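Local coordinates for protein D-ribitol-5-phosphate phosphatase (Bacteroides thetaiotaomicron, PDB 4JB3) that removes the phosphate from D-ribitol 5-phosphate and D-ribitol 1-phosphate, and also from 5-amino-6-(5-phospho-D-ribitylamino)uracil, as a magnesium-dependent phosphatase of the HAD superfamily, at residues E173-M178 and L205-F210; E188-D193 and Q220-I225. One frame throughout, in Å; residues are numbered along the deposited sequence. Where two conformers were deposited one is given.

Interaction 1. Residues E173-M178 and L205-F210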
ATOM      1  N   GLU A 173      -4.929  -6.795  14.385  1.00 13.86           N
ATOM      2  CA  GLU A 173      -4.489  -8.149  14.059  1.00 13.79           C
ATOM      3  C   GLU A 173      -3.467  -8.203  12.916  1.00 13.79           C
ATOM      4  O   GLU A 173      -2.580  -9.055  12.924  1.00 15.51           O
ATOM      5  CB  GLU A 173      -5.693  -9.032  13.720  1.00 14.80           C
ATOM      6  CG  GLU A 173      -6.636  -9.302  14.899  1.00 20.07           C
ATOM      7  CD  GLU A 173      -7.821  -8.354  14.950  1.00 23.87           C
ATOM      8  OE1 GLU A 173      -7.669  -7.179  14.561  1.00 18.93           O
ATOM      9  OE2 GLU A 173      -8.914  -8.791  15.375  1.00 27.65           O
ATOM     10  N   ILE A 174      -3.587  -7.316  11.933  1.00 11.82           N
ATOM     11  CA  ILE A 174      -2.660  -7.366  10.802  1.00 10.94           C
ATOM     12  C   ILE A 174      -1.275  -6.879  11.248  1.00 11.86           C
ATOM     13  O   ILE A 174      -0.251  -7.438  10.851  1.00 10.99           O
ATOM     14  CB  ILE A 174      -3.197  -6.630   9.548  1.00 11.98           C
ATOM     15  CG1 ILE A 174      -2.400  -7.039   8.307  1.00 13.10           C
ATOM     16  CG2 ILE A 174      -3.205  -5.114   9.741  1.00 13.10           C
ATOM     17  CD1 ILE A 174      -2.846  -6.321   7.042  1.00 12.15           C
ATOM     18  N   PHE A 175      -1.252  -5.878  12.122  1.00  9.72           N
ATOM     19  CA  PHE A 175       0.000  -5.388  12.684  1.00 10.81           C
ATOM     20  C   PHE A 175       0.638  -6.464  13.552  1.00 14.55           C
ATOM     21  O   PHE A 175       1.849  -6.675  13.517  1.00 14.75           O
ATOM     22  CB  PHE A 175      -0.260  -4.162  13.543  1.00 12.02           C
ATOM     23  CG  PHE A 175      -0.596  -2.925  12.764  1.00 13.65           C
ATOM     24  CD1 PHE A 175      -1.905  -2.649  12.399  1.00 12.29           C
ATOM     25  CD2 PHE A 175       0.397  -2.021  12.415  1.00 12.10           C
ATOM     26  CE1 PHE A 175      -2.218  -1.497  11.683  1.00 13.60           C
ATOM     27  CE2 PHE A 175       0.095  -0.873  11.713  1.00 13.44           C
ATOM     28  CZ  PHE A 175      -1.211  -0.607  11.346  1.00 12.12           C
ATOM     29  N   ASP A 176      -0.190  -7.143  14.336  1.00 13.15           N
ATOM     30  CA  ASP A 176       0.298  -8.214  15.198  1.00 15.58           C
ATOM     31  C   ASP A 176       0.947  -9.352  14.405  1.00 14.89           C
ATOM     32  O   ASP A 176       2.007  -9.858  14.792  1.00 15.76           O
ATOM     33  CB  ASP A 176      -0.833  -8.749  16.076  1.00 20.43           C
ATOM     34  CG  ASP A 176      -0.360  -9.789  17.061  1.00 28.23           C
ATOM     35  OD1 ASP A 176       0.357  -9.413  18.016  1.00 31.55           O
ATOM     36  OD2 ASP A 176      -0.710 -10.977  16.886  1.00 31.19           O
ATOM     37  N   PHE A 177       0.326  -9.755  13.301  1.00 13.18           N
ATOM     38  CA  PHE A 177       0.914 -10.803  12.482  1.00 15.75           C
ATOM     39  C   PHE A 177       2.275 -10.367  11.992  1.00 16.84           C
ATOM     40  O   PHE A 177       3.244 -11.125  12.066  1.00 16.64           O
ATOM     41  CB  PHE A 177       0.053 -11.141  11.267  1.00 15.70           C
ATOM     42  CG  PHE A 177       0.660 -12.213  10.394  1.00 14.47           C
ATOM     43  CD1 PHE A 177       1.532 -11.889   9.360  1.00 13.71           C
ATOM     44  CD2 PHE A 177       0.372 -13.547  10.624  1.00 19.85           C
ATOM     45  CE1 PHE A 177       2.101 -12.874   8.574  1.00 18.57           C
ATOM     46  CE2 PHE A 177       0.937 -14.539   9.841  1.00 25.22           C
ATOM     47  CZ  PHE A 177       1.801 -14.198   8.812  1.00 23.23           C
ATOM     48  N   MET A 178       2.346  -9.143  11.486  0.60 13.15           N
ATOM     49  CA  MET A 178       3.581  -8.625  10.919  0.60 11.81           C
ATOM     50  C   MET A 178       4.686  -8.569  11.972  0.60 14.07           C
ATOM     51  O   MET A 178       5.828  -8.955  11.712  0.60 13.93           O
ATOM     52  CB  MET A 178       3.329  -7.253  10.292  0.60 11.32           C
ATOM     53  CG  MET A 178       4.546  -6.641   9.657  0.60 11.92           C
ATOM     54  SD  MET A 178       5.486  -5.658  10.817  0.60 12.49           S
ATOM     55  CE  MET A 178       6.993  -5.462   9.876  0.60 14.01           C
ATOM     56  N   LEU A 205       0.651   0.604  19.239  1.00 10.34           N
ATOM     57  CA  LEU A 205       1.435  -0.627  19.308  1.00 10.90           C
ATOM     58  C   LEU A 205       2.929  -0.384  19.474  1.00 10.96           C
ATOM     59  O   LEU A 205       3.704  -1.342  19.600  1.00 14.62           O
ATOM     60  CB  LEU A 205       1.187  -1.485  18.076  1.00 11.32           C
ATOM     61  CG  LEU A 205      -0.266  -1.910  17.925  1.00 11.18           C
ATOM     62  CD1 LEU A 205      -0.450  -2.644  16.615  1.00 13.34           C
ATOM     63  CD2 LEU A 205      -0.635  -2.803  19.089  1.00 17.15           C
ATOM     64  N   GLY A 206       3.333   0.878  19.492  1.00 10.86           N
ATOM     65  CA  GLY A 206       4.701   1.211  19.836  1.00 11.37           C
ATOM     66  C   GLY A 206       5.590   1.641  18.701  1.00 10.78           C
ATOM     67  O   GLY A 206       6.756   1.978  18.927  1.00 11.27           O
ATOM     68  N   PHE A 207       5.057   1.668  17.484  1.00  9.87           N
ATOM     69  CA  PHE A 207       5.833   2.110  16.332  1.00  9.33           C
ATOM     70  C   PHE A 207       6.125   3.595  16.378  1.00  9.26           C
ATOM     71  O   PHE A 207       5.308   4.386  16.862  1.00  9.69           O
ATOM     72  CB  PHE A 207       5.072   1.824  15.042  1.00  8.52           C
ATOM     73  CG  PHE A 207       4.944   0.371  14.726  1.00  9.79           C
ATOM     74  CD1 PHE A 207       5.949  -0.282  14.039  1.00 12.94           C
ATOM     75  CD2 PHE A 207       3.832  -0.363  15.150  1.00 10.58           C
ATOM     76  CE1 PHE A 207       5.848  -1.629  13.745  1.00 11.49           C
ATOM     77  CE2 PHE A 207       3.725  -1.724  14.849  1.00 12.03           C
ATOM     78  CZ  PHE A 207       4.742  -2.347  14.144  1.00 15.57           C
ATOM     79  N   GLU A 208       7.290   3.979  15.870  1.00  9.24           N
ATOM     80  CA  GLU A 208       7.490   5.357  15.451  1.00  9.12           C
ATOM     81  C   GLU A 208       6.672   5.519  14.172  1.00  8.08           C
ATOM     82  O   GLU A 208       6.555   4.576  13.372  1.00  9.44           O
ATOM     83  CB  GLU A 208       8.975   5.639  15.189  1.00 12.99           C
ATOM     84  CG  GLU A 208       9.849   5.599  16.440  1.00 15.39           C
ATOM     85  CD  GLU A 208       9.590   6.768  17.382  1.00 21.66           C
ATOM     86  OE1 GLU A 208       9.209   7.855  16.899  1.00 24.80           O
ATOM     87  OE2 GLU A 208       9.774   6.600  18.606  1.00 33.26           O
ATOM     88  N   THR A 209       6.081   6.691  13.970  1.00  8.59           N
ATOM     89  CA  THR A 209       5.235   6.876  12.795  1.00  8.10           C
ATOM     90  C   THR A 209       5.580   8.119  11.979  1.00  9.10           C
ATOM     91  O   THR A 209       6.081   9.121  12.495  1.00  9.82           O
ATOM     92  CB  THR A 209       3.730   6.912  13.151  1.00  8.71           C
ATOM     93  OG1 THR A 209       3.467   8.034  14.001  1.00 10.98           O
ATOM     94  CG2 THR A 209       3.300   5.630  13.864  1.00  9.09           C
ATOM     95  N   PHE A 210       5.288   8.022  10.692  1.00  7.32           N
ATOM     96  CA  PHE A 210       5.415   9.137   9.766  1.00  8.06           C
ATOM     97  C   PHE A 210       4.220   9.055   8.837  1.00  5.94           C
ATOM     98  O   PHE A 210       4.004   8.025   8.190  1.00  6.25           O
ATOM     99  CB  PHE A 210       6.734   9.037   8.995  1.00  7.93           C
ATOM    100  CG  PHE A 210       6.851  10.006   7.836  1.00  7.47           C
ATOM    101  CD1 PHE A 210       6.356  11.298   7.929  1.00  9.66           C
ATOM    102  CD2 PHE A 210       7.489   9.617   6.667  1.00  8.13           C
ATOM    103  CE1 PHE A 210       6.473  12.186   6.865  1.00 10.92           C
ATOM    104  CE2 PHE A 210       7.627  10.506   5.606  1.00  9.16           C
ATOM    105  CZ  PHE A 210       7.105  11.781   5.703  1.00  8.63           C
TER

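Interaction 2. Residues E188-D193 and Q220-I225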
ATOM      1  N   GLU A 188      11.746   0.407  17.393  1.00 10.18           N
ATOM      2  CA  GLU A 188      12.880   0.538  16.478  1.00  9.99           C
ATOM      3  C   GLU A 188      12.404   0.506  15.034  1.00  9.11           C
ATOM      4  O   GLU A 188      13.208   0.317  14.113  1.00  9.29           O
ATOM      5  CB  GLU A 188      13.881  -0.601  16.699  1.00 12.47           C
ATOM      6  CG  GLU A 188      14.503  -0.615  18.093  1.00 15.85           C
ATOM      7  CD  GLU A 188      15.429  -1.797  18.333  1.00 21.67           C
ATOM      8  OE1 GLU A 188      15.329  -2.832  17.628  1.00 19.91           O
ATOM      9  OE2 GLU A 188      16.267  -1.689  19.250  1.00 25.94           O
ATOM     10  N   THR A 189      11.106   0.703  14.832  1.00  8.87           N
ATOM     11  CA  THR A 189      10.514   0.573  13.504  1.00  7.71           C
ATOM     12  C   THR A 189       9.726   1.821  13.161  1.00  8.14           C
ATOM     13  O   THR A 189       8.924   2.296  13.970  1.00  9.42           O
ATOM     14  CB  THR A 189       9.567  -0.636  13.460  1.00  7.68           C
ATOM     15  OG1 THR A 189      10.287  -1.812  13.851  1.00  9.35           O
ATOM     16  CG2 THR A 189       9.012  -0.838  12.063  1.00 10.40           C
ATOM     17  N   LEU A 190       9.966   2.359  11.965  1.00  7.30           N
ATOM     18  CA  LEU A 190       9.203   3.502  11.479  1.00  5.83           C
ATOM     19  C   LEU A 190       8.110   3.025  10.535  1.00  6.13           C
ATOM     20  O   LEU A 190       8.392   2.399   9.504  1.00  8.47           O
ATOM     21  CB  LEU A 190      10.107   4.486  10.735  1.00  7.16           C
ATOM     22  CG  LEU A 190       9.380   5.760  10.279  1.00  7.45           C
ATOM     23  CD1 LEU A 190       8.992   6.651  11.451  1.00  8.50           C
ATOM     24  CD2 LEU A 190      10.257   6.527   9.311  1.00 13.00           C
ATOM     25  N   PHE A 191       6.870   3.331  10.896  1.00  7.09           N
ATOM     26  CA  PHE A 191       5.710   2.964  10.110  1.00  6.51           C
ATOM     27  C   PHE A 191       5.271   4.178   9.304  1.00  6.25           C
ATOM     28  O   PHE A 191       4.991   5.231   9.868  1.00  7.16           O
ATOM     29  CB  PHE A 191       4.590   2.475  11.030  1.00  8.10           C
ATOM     30  CG  PHE A 191       3.295   2.169  10.322  1.00  6.75           C
ATOM     31  CD1 PHE A 191       3.252   1.294   9.240  1.00  8.12           C
ATOM     32  CD2 PHE A 191       2.113   2.729  10.768  1.00  8.06           C
ATOM     33  CE1 PHE A 191       2.034   1.005   8.608  1.00  9.42           C
ATOM     34  CE2 PHE A 191       0.907   2.446  10.147  1.00  9.18           C
ATOM     35  CZ  PHE A 191       0.867   1.584   9.070  1.00  8.97           C
ATOM     36  N   VAL A 192       5.235   4.023   7.982  1.00  6.62           N
ATOM     37  CA  VAL A 192       4.946   5.108   7.049  1.00  6.86           C
ATOM     38  C   VAL A 192       3.635   4.846   6.316  1.00  6.66           C
ATOM     39  O   VAL A 192       3.558   3.931   5.500  1.00  8.15           O
ATOM     40  CB  VAL A 192       6.079   5.265   6.016  1.00  6.19           C
ATOM     41  CG1 VAL A 192       5.846   6.511   5.156  1.00  6.48           C
ATOM     42  CG2 VAL A 192       7.442   5.328   6.691  1.00  7.27           C
ATOM     43  N   ASP A 193       2.612   5.642   6.606  1.00  6.56           N
ATOM     44  CA  ASP A 193       1.269   5.385   6.101  1.00  7.17           C
ATOM     45  C   ASP A 193       0.558   6.716   6.011  1.00  7.37           C
ATOM     46  O   ASP A 193       0.692   7.555   6.906  1.00  7.64           O
ATOM     47  CB  ASP A 193       0.538   4.440   7.075  1.00  8.63           C
ATOM     48  CG  ASP A 193      -0.714   3.814   6.480  1.00 11.27           C
ATOM     49  OD1 ASP A 193      -1.578   4.541   5.948  1.00 13.48           O
ATOM     50  OD2 ASP A 193      -0.850   2.574   6.546  1.00 15.45           O
ATOM     51  N   GLN A 220      12.718  14.057   1.527  1.00  8.05           N
ATOM     52  CA  GLN A 220      13.412  14.956   2.442  1.00  8.23           C
ATOM     53  C   GLN A 220      12.990  14.733   3.887  1.00  7.78           C
ATOM     54  O   GLN A 220      13.843  14.553   4.756  1.00  8.60           O
ATOM     55  CB  GLN A 220      13.174  16.409   2.046  1.00  8.72           C
ATOM     56  CG  GLN A 220      13.891  17.412   2.925  1.00 10.10           C
ATOM     57  CD  GLN A 220      13.477  18.829   2.606  1.00 17.48           C
ATOM     58  OE1 GLN A 220      12.515  19.055   1.861  1.00 21.42           O
ATOM     59  NE2 GLN A 220      14.195  19.792   3.157  1.00 17.89           N
ATOM     60  N   GLU A 221      11.683  14.714   4.138  1.00  7.44           N
ATOM     61  CA  GLU A 221      11.182  14.582   5.497  1.00  8.85           C
ATOM     62  C   GLU A 221      11.526  13.219   6.072  1.00  7.55           C
ATOM     63  O   GLU A 221      11.881  13.115   7.245  1.00  8.36           O
ATOM     64  CB  GLU A 221       9.672  14.842   5.568  1.00  9.36           C
ATOM     65  CG  GLU A 221       9.152  14.831   7.007  1.00 10.71           C
ATOM     66  CD  GLU A 221       7.695  15.256   7.122  1.00 17.80           C
ATOM     67  OE1 GLU A 221       7.062  15.545   6.084  1.00 19.20           O
ATOM     68  OE2 GLU A 221       7.186  15.298   8.265  1.00 19.25           O
ATOM     69  N   LEU A 222      11.436  12.171   5.257  1.00  8.03           N
ATOM     70  CA  LEU A 222      11.856  10.851   5.714  1.00  8.33           C
ATOM     71  C   LEU A 222      13.326  10.840   6.131  1.00 10.56           C
ATOM     72  O   LEU A 222      13.668  10.279   7.171  1.00 11.38           O
ATOM     73  CB  LEU A 222      11.583   9.792   4.638  1.00  8.64           C
ATOM     74  CG  LEU A 222      11.834   8.337   5.031  1.00  9.32           C
ATOM     75  CD1 LEU A 222      11.205   8.057   6.375  1.00 11.38           C
ATOM     76  CD2 LEU A 222      11.257   7.389   3.991  1.00  9.82           C
ATOM     77  N   THR A 223      14.190  11.493   5.352  1.00  8.28           N
ATOM     78  CA  THR A 223      15.597  11.576   5.719  1.00  8.76           C
ATOM     79  C   THR A 223      15.781  12.283   7.060  1.00 11.60           C
ATOM     80  O   THR A 223      16.580  11.853   7.887  1.00 11.56           O
ATOM     81  CB  THR A 223      16.417  12.293   4.642  1.00  9.71           C
ATOM     82  OG1 THR A 223      16.288  11.574   3.412  1.00 13.40           O
ATOM     83  CG2 THR A 223      17.891  12.336   5.029  1.00 11.27           C
ATOM     84  N   VAL A 224      15.037  13.367   7.280  1.00  8.62           N
ATOM     85  CA  VAL A 224      15.096  14.081   8.550  1.00  8.82           C
ATOM     86  C   VAL A 224      14.669  13.184   9.711  1.00 11.01           C
ATOM     87  O   VAL A 224      15.355  13.112  10.733  1.00 13.16           O
ATOM     88  CB  VAL A 224      14.236  15.366   8.508  1.00 10.91           C
ATOM     89  CG1 VAL A 224      14.224  16.048   9.858  1.00 12.79           C
ATOM     90  CG2 VAL A 224      14.772  16.328   7.455  1.00 11.96           C
ATOM     91  N   ILE A 225      13.548  12.494   9.547  1.00 10.44           N
ATOM     92  CA  ILE A 225      13.039  11.623  10.595  1.00  9.87           C
ATOM     93  C   ILE A 225      14.019  10.494  10.929  1.00 13.19           C
ATOM     94  O   ILE A 225      14.230  10.180  12.104  1.00 15.54           O
ATOM     95  CB  ILE A 225      11.659  11.065  10.202  1.00 11.18           C
ATOM     96  CG1 ILE A 225      10.631  12.193  10.229  1.00 10.98           C
ATOM     97  CG2 ILE A 225      11.241   9.914  11.131  1.00 16.45           C
ATOM     98  CD1 ILE A 225       9.304  11.842   9.585  1.00 17.02           C
TER

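Interaction 1. Residues E173-M178 and L205-F210
Phe-175, Leu-205 and Phe-207 share one first torsion: in each, CG lies anti to the carbonyl carbon and beside the backbone N (chi1 -73°, -61° and -69°). In the helix segment 173-178 the bond from CA to CB of Phe-175 points toward 205-210, and this torsion leaves CB and CD2 to be met from the other side by one leucine methyl and one ring corner. The methyl CD1 of Leu-205 approaches at the root of the ring, 3.4 Å from Phe-175 CB. The same methyl lies 3.9 Å from Phe-175 CG, so it meets both the stem and the first ring atom. Further out, Phe-175 CD2 comes to 4.1 Å from Phe-207 CE2. The two rings meet obliquely through these corners. No hydrogen bond links the segments, and the buried surface, 154 Å² over both sides, is modest and apolar. In the Rossmann-like core of this HAD phosphatase, the contact joins helix 172-182 to the turn between helix 196-204 and the edge strand 208-210. Gly-206 makes that turn: its positive phi and two bonds back into the last helical turn define a Schellman motif; Leu-205 and Phe-207 flank it in sequence, and the CB bond of each points toward helix 172-182. Phe-191 of the adjacent strand 189-192 packs edge-to-face with Phe-175 and also touches Phe-207, while Ile-201 of helix 196-204 adds a further apolar neighbour to Phe-175. The Phe-175 side chain remains about 11 Å from the bound sodium ion.

Interaction 2. Residues E188-D193 and Q220-I225
Leu-190, the second residue of strand 189-192, meets both Leu-222 and Ile-225 of helix 219-226. Its CG stands anti to the backbone N (chi1 -176°), which brings both methyls within contact of the helix side chains. CD2 comes within 3.4 Å of Leu-222 CD1, tighter than a usual van der Waals separation, as the two leucines run past one another in opposite directions. Ile-225 lies across Leu-190 at about a right angle, its CG2 4.0 Å from Leu-190 CD2 and equally 4.0 Å from Leu-190 CD1; one branch methyl thus meets both ends of the leucine fork. Leu-222 and Ile-225, three positions apart, present neighbouring side chains on one helix face. Two residues on from Leu-190, the CB bond of Val-192 points toward the helix too, as expected from alternation in a strand, but its side chain makes no close contact there. The segments bury 134 Å² in total, and no hydrogen bond joins them. This is a helix laid on one face of the parallel sheet: strand 189-192 runs between strands 26-29 and 208-210, Phe-29 of the former touches Leu-222, and Phe-210 of the latter packs against Leu-222 and Ile-225.

In the fold
Both interactions are buried and purely apolar. Interaction 1 relies on aromatic rings and a leucine methyl, and joins a helix mainly to a turn; interaction 2 uses branched aliphatic chains between a strand and a helix. In each, one of the three touching residues is partly exposed: Leu-205 and Ile-225. The contacts meet at neighbouring parallel strands 189-192 and 208-210, where Glu-208 O lies 2.8 Å from Phe-191 N and Phe-210 N 2.9 Å from Phe-191 O, probable hydrogen bonds. Along the chain the segments alternate. Phe-191 and Leu-190, consecutive in one strand, direct their side chains to opposite faces of the sheet and so serve the helices 172-182 and 219-226 respectively.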